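Maleylacetate reductase (PDB 3HL0) reduces maleylacetate to 3-oxoadipate with a nicotinamide cofactor, probably in gamma-resorcylate catabolism, as a member of the iron-containing alcohol dehydrogenase family. Local coordinates at residues 177-180 with 181-184; 303-306 with 307-310; 333-336 with 337-340. All coordinates share one frame; numbering follows the deposited sequence.

How the contacts relate
All three contacts are short-range ones in the C-terminal family region, and each leans on helix 255-271, though at different levels of burial. Contact 1 is buried and finishes helix 163-180, with a buried glutamate-tyrosine hydrogen bond beside apolar side chains. Contact 3 is a surface contact that starts helix 336-348 with a carboxylate cap, an apolar pair beneath it. Contact 2 lies between these extremes, a partly buried loop whose polar bonds are mostly backbone; it rests on helix 336-348 nearer its C-terminal end and meets the second subunit. Contacts 1 and 2 are farthest apart, about 25 Å between centres.

Contact 1: 177-180 with 181-184; sequences AAEA and LYAR
E179 and Y182 meet where helix 163-180 runs out, the ring swung back over the last turn. From CB, the glutamate chain passes under the phenol end: E179 CB lies 4.0 Å from Y182 OH, and E179 CG closes to 3.2 Å of that same oxygen. The chain then bends at chi2 (-140°), which turns the carboxylate about square to the ring plane. At the tip, E179 OE2 accepts a hydrogen bond from Y182 OH on its anti lone pair at 2.6 Å, a short bond. OE2 also accepts from the backbone N of H240, while OE1 is gripped by H241 ND1 and S238 N, so both oxygens of this buried carboxylate are satisfied and its rotation is fixed.

The tyrosine reaches back because its CG sits between backbone N and carbonyl carbon (chi1 56°). E179 CA forms a CH-pi contact over the ring, 4.0 Å from the centroid, and E179 O lies over a face of the ring as well. The backbone closes with L181 N bonded to A178 O and Y182 N bonded to E179 O, the latter at 3.2 Å; a weak bond from A183 N to A180 O completes the turn. L181 packs on A194 and V195 of helix 188-210, and the Y182 ring on I267 and V270 of helix 255-271. The whole is a helix C-terminus leaving through a type I turn, A180 to A183, inside the helical C-terminal domain of iron-containing alcohol dehydrogenases.

Contact 2: 303-306 with 307-310; sequences PSSL and AALG
S305 turns its hydroxyl forward onto A308: with chi1 at 82°, OG stands between its own backbone N and carbonyl carbon and faces A308 N. L309, with chi1 at -51°, keeps its CG beside its backbone N and lays its branches back against P303 and L306. The polar part resembles an ST motif, in which the serine offers both its side-chain and its main-chain oxygen to the chain ahead, here with both oxygens sharing A308 N. A308 N gives the better bond to S305 OG, 3.0 Å long, and a weak one to S305 O. The hydroxyl oxygen is bordered by two methyls, A307 CB and A308 CB, the second of them 3.6 Å from S305 OG.

Beyond the serine the backbone goes on turning. L309 N bonds to L306 O at 2.9 Å, and G310 N repeats the three-residue span by bonding to A307 O. G310 then ends the turn with a positive phi of 91°.

This loop joins helix 289-300 to helix 316-323 within the helical C-terminal domain. L306 packs on L343 and A346 of helix 336-348 and on V261 of helix 255-271, where L309 settles too. The turn also reaches the second subunit: H213 of that chain hydrogen-bonds to G310 O, and the backbone of A308 also bonds to that subunit. L309 divides its methyls between two neighbours: L309 CD2 lies 4.4 Å from P303 CB, a loose apolar contact, while L309 CD1 lies 4.3 Å from L306 CD2.

Contact 3: 333-336 with 337-340; sequences PIEK and TAIR
The N-terminus of helix 336-348 is capped here by E335, whose carboxylate reaches T337 and A338 from the N-cap position. The chain leaves with CG anti to the backbone N (chi1 -167°) and then folds at chi2 (-84°), curling the carboxylate back over the first turn. E335 OE2 accepts from T337 N at 2.9 Å. E335 OE1 has two donors: T337 OG1, a short 2.6 Å bond on its syn lone pair, and A338 N at 3.1 Å. Both amides approach from above the carboxylate plane. Three bonds thus hold the group against rotation, and its negative charge at this helix end is probably favourable.

Regular helix bonding begins at once, with I339 N to E335 O at 2.9 Å, followed by R340 N to K336 O at 2.8 Å. The long side chains run off to helix 316-323: K336 NZ makes a salt bridge with E321, and R340 makes a salt bridge with D317 and a hydrogen bond with Q344 of its own helix.

On the inner side, I334, just before the cap (N'), and I339 at N4 make a hydrophobic staple. Both also touch L239 of helix 239-251, and I339 packs on Y269 as well. The staple itself closes where I334 CG2 meets I339 CG1 at 3.7 Å.

Contact 1: 177-180 with 181-184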
ATOM      1  N   ALA A 177     -12.933  19.159   2.891  1.00  7.89           N
ATOM      2  CA  ALA A 177     -13.267  20.612   2.900  1.00  8.41           C
ATOM      3  C   ALA A 177     -14.245  20.989   1.818  1.00  8.52           C
ATOM      4  O   ALA A 177     -15.186  21.753   2.045  1.00  7.72           O
ATOM      5  CB  ALA A 177     -12.004  21.433   2.767  1.00  7.49           C
ATOM      6  N   ALA A 178     -14.056  20.423   0.618  1.00  7.51           N
ATOM      7  CA  ALA A 178     -14.902  20.764  -0.496  1.00  8.29           C
ATOM      8  C   ALA A 178     -16.359  20.379  -0.188  1.00  8.76           C
ATOM      9  O   ALA A 178     -17.292  21.175  -0.391  1.00  9.02           O
ATOM     10  CB  ALA A 178     -14.399  20.060  -1.764  1.00  9.15           C
ATOM     11  N   GLU A 179     -16.567  19.166   0.334  1.00  8.35           N
ATOM     12  CA  GLU A 179     -17.946  18.746   0.644  1.00  8.62           C
ATOM     13  C   GLU A 179     -18.520  19.505   1.850  1.00  8.84           C
ATOM     14  O   GLU A 179     -19.730  19.700   1.928  1.00  8.64           O
ATOM     15  CB  GLU A 179     -18.072  17.225   0.854  1.00 11.39           C
ATOM     16  CG  GLU A 179     -17.829  16.441  -0.427  1.00 11.30           C
ATOM     17  CD  GLU A 179     -18.806  15.250  -0.563  1.00 11.30           C
ATOM     18  OE1 GLU A 179     -18.761  14.301   0.238  1.00 10.07           O
ATOM     19  OE2 GLU A 179     -19.662  15.333  -1.449  1.00  9.87           O
ATOM     20  N   ALA A 180     -17.656  19.898   2.784  1.00  7.93           N
ATOM     21  CA  ALA A 180     -18.153  20.682   3.917  1.00  8.03           C
ATOM     22  C   ALA A 180     -18.845  21.971   3.438  1.00  8.85           C
ATOM     23  O   ALA A 180     -19.794  22.449   4.097  1.00  9.50           O
ATOM     24  CB  ALA A 180     -17.024  21.007   4.860  1.00  9.17           C
ATOM     25  N   LEU A 181     -18.384  22.540   2.331  1.00  8.66           N
ATOM     26  CA  LEU A 181     -18.982  23.813   1.865  1.00  7.41           C
ATOM     27  C   LEU A 181     -20.474  23.701   1.529  1.00  8.49           C
ATOM     28  O   LEU A 181     -21.215  24.702   1.647  1.00  8.93           O
ATOM     29  CB  LEU A 181     -18.236  24.329   0.635  1.00  7.48           C
ATOM     30  CG  LEU A 181     -16.770  24.689   0.894  1.00  7.44           C
ATOM     31  CD1 LEU A 181     -16.088  25.041  -0.449  1.00 11.13           C
ATOM     32  CD2 LEU A 181     -16.655  25.861   1.924  1.00 11.23           C
ATOM     33  N   TYR A 182     -20.921  22.511   1.142  1.00  8.38           N
ATOM     34  CA  TYR A 182     -22.332  22.331   0.775  1.00  9.02           C
ATOM     35  C   TYR A 182     -23.047  21.327   1.641  1.00  9.33           C
ATOM     36  O   TYR A 182     -24.131  20.850   1.290  1.00 10.94           O
ATOM     37  CB  TYR A 182     -22.484  22.019  -0.724  1.00  9.66           C
ATOM     38  CG  TYR A 182     -21.715  20.817  -1.255  1.00  9.77           C
ATOM     39  CD1 TYR A 182     -22.144  19.505  -0.982  1.00  9.60           C
ATOM     40  CD2 TYR A 182     -20.574  21.016  -2.035  1.00 11.13           C
ATOM     41  CE1 TYR A 182     -21.452  18.399  -1.531  1.00  9.72           C
ATOM     42  CE2 TYR A 182     -19.859  19.938  -2.554  1.00  8.82           C
ATOM     43  CZ  TYR A 182     -20.324  18.655  -2.322  1.00  9.40           C
ATOM     44  OH  TYR A 182     -19.637  17.570  -2.852  1.00 10.18           O
ATOM     45  N   ALA A 183     -22.479  21.019   2.813  1.00  8.60           N
ATOM     46  CA  ALA A 183     -23.157  20.121   3.757  1.00  9.44           C
ATOM     47  C   ALA A 183     -24.584  20.595   4.066  1.00 10.71           C
ATOM     48  O   ALA A 183     -24.841  21.778   4.150  1.00 11.01           O
ATOM     49  CB  ALA A 183     -22.367  20.044   5.079  1.00 10.89           C
ATOM     50  N   ARG A 184     -25.475  19.646   4.286  1.00 11.47           N
ATOM     51  CA  ARG A 184     -26.834  20.004   4.679  1.00 12.93           C
ATOM     52  C   ARG A 184     -26.801  20.776   6.000  1.00 12.54           C
ATOM     53  O   ARG A 184     -27.574  21.737   6.172  1.00 14.67           O
ATOM     54  CB  ARG A 184     -27.698  18.761   4.831  1.00 13.90           C
ATOM     55  CG  ARG A 184     -29.187  19.148   4.789  1.00 16.88           C
ATOM     56  CD  ARG A 184     -29.983  17.869   4.894  1.00 24.38           C
ATOM     57  NE  ARG A 184     -31.376  18.091   4.528  1.00 31.55           N
ATOM     58  CZ  ARG A 184     -32.282  17.117   4.436  1.00 33.46           C
ATOM     59  NH1 ARG A 184     -33.532  17.408   4.083  1.00 35.72           N
ATOM     60  NH2 ARG A 184     -31.936  15.859   4.692  1.00 34.56           N
TER

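Contact 2: 303-306 with 307-310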
ATOM      1  N   PRO A 303      -2.959  10.412  -9.833  1.00 13.16           N
ATOM      2  CA  PRO A 303      -3.736   9.626 -10.791  1.00 13.82           C
ATOM      3  C   PRO A 303      -5.056  10.305 -11.135  1.00 12.47           C
ATOM      4  O   PRO A 303      -5.638  10.991 -10.300  1.00 13.63           O
ATOM      5  CB  PRO A 303      -3.999   8.312 -10.056  1.00 13.03           C
ATOM      6  CG  PRO A 303      -3.888   8.651  -8.578  1.00 17.75           C
ATOM      7  CD  PRO A 303      -2.811   9.738  -8.535  1.00 13.36           C
ATOM      8  N   SER A 304      -5.516  10.119 -12.367  1.00 12.17           N
ATOM      9  CA  SER A 304      -6.686  10.841 -12.838  1.00 12.39           C
ATOM     10  C   SER A 304      -7.754   9.936 -13.406  1.00 11.69           C
ATOM     11  O   SER A 304      -8.812  10.417 -13.744  1.00 12.17           O
ATOM     12  CB  SER A 304      -6.265  11.862 -13.886  1.00 14.17           C
ATOM     13  OG  SER A 304      -5.636  11.162 -14.972  1.00 15.47           O
ATOM     14  N   SER A 305      -7.513   8.633 -13.503  1.00 10.53           N
ATOM     15  CA  SER A 305      -8.584   7.756 -14.038  1.00 10.27           C
ATOM     16  C   SER A 305      -8.836   6.548 -13.167  1.00  9.80           C
ATOM     17  O   SER A 305      -7.937   6.010 -12.492  1.00  9.89           O
ATOM     18  CB  SER A 305      -8.264   7.286 -15.475  1.00 12.15           C
ATOM     19  OG  SER A 305      -7.389   6.179 -15.424  1.00 14.27           O
ATOM     20  N   LEU A 306     -10.090   6.106 -13.158  1.00  8.55           N
ATOM     21  CA  LEU A 306     -10.423   4.911 -12.411  1.00  8.11           C
ATOM     22  C   LEU A 306      -9.779   3.688 -13.082  1.00  9.12           C
ATOM     23  O   LEU A 306      -9.490   2.702 -12.382  1.00  9.01           O
ATOM     24  CB  LEU A 306     -11.945   4.659 -12.288  1.00  8.29           C
ATOM     25  CG  LEU A 306     -12.674   5.715 -11.436  1.00  8.91           C
ATOM     26  CD1 LEU A 306     -14.207   5.391 -11.509  1.00 10.85           C
ATOM     27  CD2 LEU A 306     -12.159   5.611  -9.967  1.00  9.07           C
ATOM     28  N   ALA A 307      -9.578   3.765 -14.398  1.00  8.93           N
ATOM     29  CA  ALA A 307      -8.907   2.636 -15.100  1.00  9.83           C
ATOM     30  C   ALA A 307      -7.521   2.404 -14.524  1.00  8.97           C
ATOM     31  O   ALA A 307      -7.120   1.239 -14.359  1.00 10.85           O
ATOM     32  CB  ALA A 307      -8.847   2.865 -16.616  1.00  9.89           C
ATOM     33  N   ALA A 308      -6.848   3.482 -14.136  1.00  9.80           N
ATOM     34  CA  ALA A 308      -5.487   3.336 -13.585  1.00 10.22           C
ATOM     35  C   ALA A 308      -5.528   2.662 -12.226  1.00 10.38           C
ATOM     36  O   ALA A 308      -4.513   2.136 -11.763  1.00 10.85           O
ATOM     37  CB  ALA A 308      -4.786   4.668 -13.498  1.00 11.68           C
ATOM     38  N   LEU A 309      -6.686   2.695 -11.563  1.00 10.10           N
ATOM     39  CA  LEU A 309      -6.869   2.045 -10.253  1.00  9.65           C
ATOM     40  C   LEU A 309      -7.338   0.608 -10.356  1.00 10.38           C
ATOM     41  O   LEU A 309      -7.582  -0.033  -9.355  1.00 10.95           O
ATOM     42  CB  LEU A 309      -7.791   2.863  -9.300  1.00  9.31           C
ATOM     43  CG  LEU A 309      -7.395   4.333  -9.162  1.00  9.35           C
ATOM     44  CD1 LEU A 309      -8.301   4.969  -8.063  1.00 10.89           C
ATOM     45  CD2 LEU A 309      -5.898   4.521  -8.829  1.00 10.31           C
ATOM     46  N   GLY A 310      -7.438   0.120 -11.593  1.00 11.73           N
ATOM     47  CA  GLY A 310      -7.832  -1.288 -11.859  1.00 12.23           C
ATOM     48  C   GLY A 310      -9.330  -1.472 -12.022  1.00 12.31           C
ATOM     49  O   GLY A 310      -9.795  -2.599 -12.105  1.00 13.14           O
TER

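Contact 3: 333-336 with 337-340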
ATOM      1  N   PRO A 333     -29.788  15.873  -6.398  1.00 12.55           N
ATOM      2  CA  PRO A 333     -30.142  14.511  -6.013  1.00 14.19           C
ATOM      3  C   PRO A 333     -29.317  13.470  -6.792  1.00 14.70           C
ATOM      4  O   PRO A 333     -28.951  13.687  -7.962  1.00 15.60           O
ATOM      5  CB  PRO A 333     -31.634  14.393  -6.379  1.00 14.58           C
ATOM      6  CG  PRO A 333     -32.116  15.837  -6.287  1.00 15.28           C
ATOM      7  CD  PRO A 333     -30.965  16.702  -6.756  1.00 14.28           C
ATOM      8  N   ILE A 334     -29.000  12.387  -6.097  1.00 15.74           N
ATOM      9  CA  ILE A 334     -28.275  11.296  -6.711  1.00 17.65           C
ATOM     10  C   ILE A 334     -29.255  10.575  -7.655  1.00 18.48           C
ATOM     11  O   ILE A 334     -30.390  10.203  -7.272  1.00 20.12           O
ATOM     12  CB  ILE A 334     -27.741  10.329  -5.640  1.00 18.36           C
ATOM     13  CG1 ILE A 334     -26.850  11.022  -4.583  1.00 20.98           C
ATOM     14  CG2 ILE A 334     -27.080   9.150  -6.311  1.00 21.73           C
ATOM     15  CD1 ILE A 334     -25.900  12.050  -5.030  1.00 22.28           C
ATOM     16  N   GLU A 335     -28.840  10.433  -8.905  1.00 17.70           N
ATOM     17  CA  GLU A 335     -29.668   9.824  -9.919  1.00 18.17           C
ATOM     18  C   GLU A 335     -28.796   8.854 -10.711  1.00 17.33           C
ATOM     19  O   GLU A 335     -27.694   9.221 -11.131  1.00 16.34           O
ATOM     20  CB  GLU A 335     -30.257  10.896 -10.797  1.00 19.49           C
ATOM     21  CG  GLU A 335     -31.379  10.348 -11.688  1.00 23.40           C
ATOM     22  CD  GLU A 335     -30.834   9.701 -12.953  1.00 26.67           C
ATOM     23  OE1 GLU A 335     -30.036  10.396 -13.640  1.00 28.06           O
ATOM     24  OE2 GLU A 335     -31.220   8.515 -13.243  1.00 26.88           O
ATOM     25  N   LYS A 336     -29.317   7.645 -10.926  1.00 16.67           N
ATOM     26  CA  LYS A 336     -28.495   6.559 -11.498  1.00 17.34           C
ATOM     27  C   LYS A 336     -27.821   6.935 -12.824  1.00 15.81           C
ATOM     28  O   LYS A 336     -26.611   6.695 -13.001  1.00 14.90           O
ATOM     29  CB  LYS A 336     -29.303   5.254 -11.612  1.00 17.64           C
ATOM     30  CG  LYS A 336     -28.407   4.070 -11.958  1.00 18.60           C
ATOM     31  CD  LYS A 336     -29.086   2.743 -11.666  1.00 24.32           C
ATOM     32  CE  LYS A 336     -28.264   1.629 -12.241  1.00 27.15           C
ATOM     33  NZ  LYS A 336     -29.059   0.363 -12.320  1.00 29.60           N
ATOM     34  N   THR A 337     -28.558   7.470 -13.795  1.00 15.59           N
ATOM     35  CA  THR A 337     -27.919   7.754 -15.088  1.00 16.17           C
ATOM     36  C   THR A 337     -26.825   8.805 -14.979  1.00 15.76           C
ATOM     37  O   THR A 337     -25.805   8.726 -15.676  1.00 15.25           O
ATOM     38  CB  THR A 337     -28.920   8.089 -16.222  1.00 17.19           C
ATOM     39  OG1 THR A 337     -29.595   9.312 -15.928  1.00 19.82           O
ATOM     40  CG2 THR A 337     -29.938   6.927 -16.420  1.00 18.59           C
ATOM     41  N   ALA A 338     -27.061   9.815 -14.134  1.00 15.15           N
ATOM     42  CA  ALA A 338     -26.106  10.892 -13.974  1.00 14.43           C
ATOM     43  C   ALA A 338     -24.854  10.401 -13.218  1.00 13.43           C
ATOM     44  O   ALA A 338     -23.733  10.819 -13.545  1.00 13.24           O
ATOM     45  CB  ALA A 338     -26.757  12.086 -13.282  1.00 14.65           C
ATOM     46  N   ILE A 339     -25.057   9.488 -12.279  1.00 12.77           N
ATOM     47  CA  ILE A 339     -23.915   8.846 -11.580  1.00 12.43           C
ATOM     48  C   ILE A 339     -23.173   7.921 -12.556  1.00 12.69           C
ATOM     49  O   ILE A 339     -21.931   7.857 -12.564  1.00 11.96           O
ATOM     50  CB  ILE A 339     -24.357   8.097 -10.307  1.00 13.04           C
ATOM     51  CG1 ILE A 339     -24.912   9.108  -9.268  1.00 16.20           C
ATOM     52  CG2 ILE A 339     -23.218   7.264  -9.747  1.00 14.67           C
ATOM     53  CD1 ILE A 339     -23.904  10.264  -8.862  1.00 18.37           C
ATOM     54  N   ARG A 340     -23.931   7.220 -13.389  1.00 12.62           N
ATOM     55  CA  ARG A 340     -23.282   6.410 -14.428  1.00 12.06           C
ATOM     56  C   ARG A 340     -22.405   7.249 -15.368  1.00 12.53           C
ATOM     57  O   ARG A 340     -21.303   6.813 -15.723  1.00 12.98           O
ATOM     58  CB  ARG A 340     -24.333   5.563 -15.184  1.00 11.08           C
ATOM     59  CG  ARG A 340     -23.731   4.608 -16.234  1.00 12.96           C
ATOM     60  CD  ARG A 340     -22.837   3.542 -15.593  1.00 14.65           C
ATOM     61  NE  ARG A 340     -22.253   2.732 -16.676  1.00 16.58           N
ATOM     62  CZ  ARG A 340     -21.195   3.081 -17.366  1.00 15.92           C
ATOM     63  NH1 ARG A 340     -20.532   4.207 -17.063  1.00 18.07           N
ATOM     64  NH2 ARG A 340     -20.753   2.285 -18.359  1.00 15.62           N
TER